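Local coordinates for putative peptidase (Bacteroides fragilis, PDB 5DYN), which is a clostripain-family (C11) cysteine protease that activates Bacteroides fragilis toxin by proteolytic cleavage, at the interface of chains A and B. Numbering follows the deposited sequence. Chains: chain A, Putative peptidase; chain B, Putative peptidase.

The interface of chains A and B. Residues chain A 23, 88-90; chain B 3, 5, 8-9.
The carboxylate oxygen OD2 of B:Asp5 takes the backbone N-H of A:Ser89 at 2.8 Å (OD2 to N), a nearly straight bond with 163° at the hydrogen. The donor comes from above the carboxylate plane, well tilted out of it. The hydroxyl OG of A:Ser89 adds a weak bond to the same OD2. B:Asp5 extends its carboxylate away from its own backbone nitrogen (chi1 -168°), which carries the group across to the chain A loop at A:Asn88 to A:Ala90.

That loop is braced from within: the side-chain oxygen OD1 of A:Asn88 accepts the backbone N-H of A:Ala90, 2.9 Å from OD1 to N, again from above the carbonyl plane. Over the opposite face of this amide sits the CB methylene of B:Asn8, 3.6 Å from CG of A:Asn88; the two amides are turned 38° against each other and the contact between them is van der Waals. B:Asp5 runs past A:Asn88 in the opposite direction, amide and carboxylate planes nearly perpendicular. Its CB meets OD1 of A:Asn88 at the end of the amide, 3.3 Å away.

Approaching B:Asp5 from a different side than A:Asn88, A:Ile23, at the end of strand 16-23, crosses its side chain at about a right angle. Its branch methyl CG2 rests 3.9 Å from CB of B:Asp5, while CD1 reaches CA of B:Gly3 at 3.7 Å. The methyl of A:Ala90 packs more loosely near B:Asp5 and B:Asn8.

This small, mixed patch joins chain A, the N-terminal segment of the protease, to strands 2-5 and 8-10 of chain B, apparently the remainder, and probably helps hold the two together as one catalytic unit.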
ATOM      1  N   ILE A  23       8.440   7.624  -6.441  1.00 37.62           N
ATOM      2  CA  ILE A  23       9.754   7.041  -6.651  1.00 34.27           C
ATOM      3  C   ILE A  23       9.724   6.319  -7.994  1.00 35.44           C
ATOM      4  O   ILE A  23       9.457   5.118  -8.065  1.00 37.86           O
ATOM      5  CB  ILE A  23      10.137   6.077  -5.514  1.00 28.48           C
ATOM      6  CG1 ILE A  23       9.966   6.770  -4.160  1.00 28.44           C
ATOM      7  CG2 ILE A  23      11.562   5.571  -5.695  1.00 28.86           C
ATOM      8  CD1 ILE A  23      10.180   5.861  -2.969  1.00 25.36           C
ATOM      9  N   ASN A  88      18.708   9.852  -3.949  1.00 38.31           N
ATOM     10  CA  ASN A  88      17.932   8.659  -3.653  1.00 35.39           C
ATOM     11  C   ASN A  88      16.626   9.038  -2.967  1.00 37.79           C
ATOM     12  O   ASN A  88      16.616   9.378  -1.785  1.00 37.54           O
ATOM     13  CB  ASN A  88      18.745   7.701  -2.780  1.00 36.06           C
ATOM     14  CG  ASN A  88      17.935   6.513  -2.303  1.00 36.66           C
ATOM     15  OD1 ASN A  88      16.942   6.129  -2.920  1.00 35.74           O
ATOM     16  ND2 ASN A  88      18.369   5.912  -1.201  1.00 39.97           N
ATOM     17  N   SER A  89      15.527   8.983  -3.713  1.00 34.51           N
ATOM     18  CA  SER A  89      14.220   9.350  -3.177  1.00 34.05           C
ATOM     19  C   SER A  89      13.659   8.265  -2.257  1.00 33.26           C
ATOM     20  O   SER A  89      12.621   8.453  -1.622  1.00 33.68           O
ATOM     21  CB  SER A  89      13.244   9.635  -4.316  1.00 28.82           C
ATOM     22  OG  SER A  89      13.764  10.631  -5.177  1.00 31.16           O
ATOM     23  N   ALA A  90      14.354   7.133  -2.193  1.00 37.90           N
ATOM     24  CA  ALA A  90      13.976   6.046  -1.298  1.00 35.55           C
ATOM     25  C   ALA A  90      14.719   6.166   0.028  1.00 38.20           C
ATOM     26  O   ALA A  90      14.664   5.265   0.867  1.00 38.54           O
ATOM     27  CB  ALA A  90      14.254   4.698  -1.944  1.00 34.64           C
TER
ATOM     28  N   GLY B   3       9.304   1.283  -2.666  1.00 29.79           N
ATOM     29  CA  GLY B   3      10.039   2.232  -3.476  1.00 32.13           C
ATOM     30  C   GLY B   3      11.355   1.688  -3.983  1.00 33.94           C
ATOM     31  O   GLY B   3      12.127   1.096  -3.229  1.00 36.18           O
ATOM     32  N   ASP B   5      14.564   3.265  -6.078  1.00 36.83           N
ATOM     33  CA  ASP B   5      15.278   4.355  -6.723  1.00 37.94           C
ATOM     34  C   ASP B   5      16.616   3.822  -7.207  1.00 38.60           C
ATOM     35  O   ASP B   5      17.599   3.826  -6.462  1.00 38.10           O
ATOM     36  CB  ASP B   5      15.472   5.530  -5.761  1.00 28.48           C
ATOM     37  CG  ASP B   5      15.937   6.793  -6.461  1.00 34.60           C
ATOM     38  OD1 ASP B   5      16.914   6.733  -7.237  1.00 38.58           O
ATOM     39  OD2 ASP B   5      15.323   7.855  -6.227  1.00 40.51           O
ATOM     40  N   ASN B   8      18.259   1.291  -4.839  1.00 33.10           N
ATOM     41  CA  ASN B   8      17.903   1.533  -3.448  1.00 35.13           C
ATOM     42  C   ASN B   8      16.428   1.279  -3.186  1.00 37.95           C
ATOM     43  O   ASN B   8      15.573   1.591  -4.014  1.00 33.28           O
ATOM     44  CB  ASN B   8      18.269   2.957  -3.040  1.00 35.10           C
ATOM     45  CG  ASN B   8      19.763   3.195  -3.063  1.00 41.36           C
ATOM     46  OD1 ASN B   8      20.331   3.513  -4.108  1.00 41.32           O
ATOM     47  ND2 ASN B   8      20.409   3.037  -1.913  1.00 38.66           N
ATOM     48  N   TYR B   9      16.150   0.704  -2.023  1.00 37.31           N
ATOM     49  CA  TYR B   9      14.800   0.322  -1.635  1.00 35.83           C
ATOM     50  C   TYR B   9      14.586   0.751  -0.190  1.00 34.01           C
ATOM     51  O   TYR B   9      15.428   0.492   0.664  1.00 39.90           O
ATOM     52  CB  TYR B   9      14.588  -1.192  -1.792  1.00 34.72           C
ATOM     53  CG  TYR B   9      15.092  -1.763  -3.105  1.00 33.91           C
ATOM     54  CD1 TYR B   9      16.452  -1.961  -3.324  1.00 33.31           C
ATOM     55  CD2 TYR B   9      14.208  -2.120  -4.117  1.00 32.66           C
ATOM     56  CE1 TYR B   9      16.921  -2.471  -4.515  1.00 37.31           C
ATOM     57  CE2 TYR B   9      14.672  -2.645  -5.316  1.00 34.29           C
ATOM     58  CZ  TYR B   9      16.031  -2.816  -5.505  1.00 33.75           C
ATOM     59  OH  TYR B   9      16.514  -3.330  -6.683  1.00 30.95           O
TER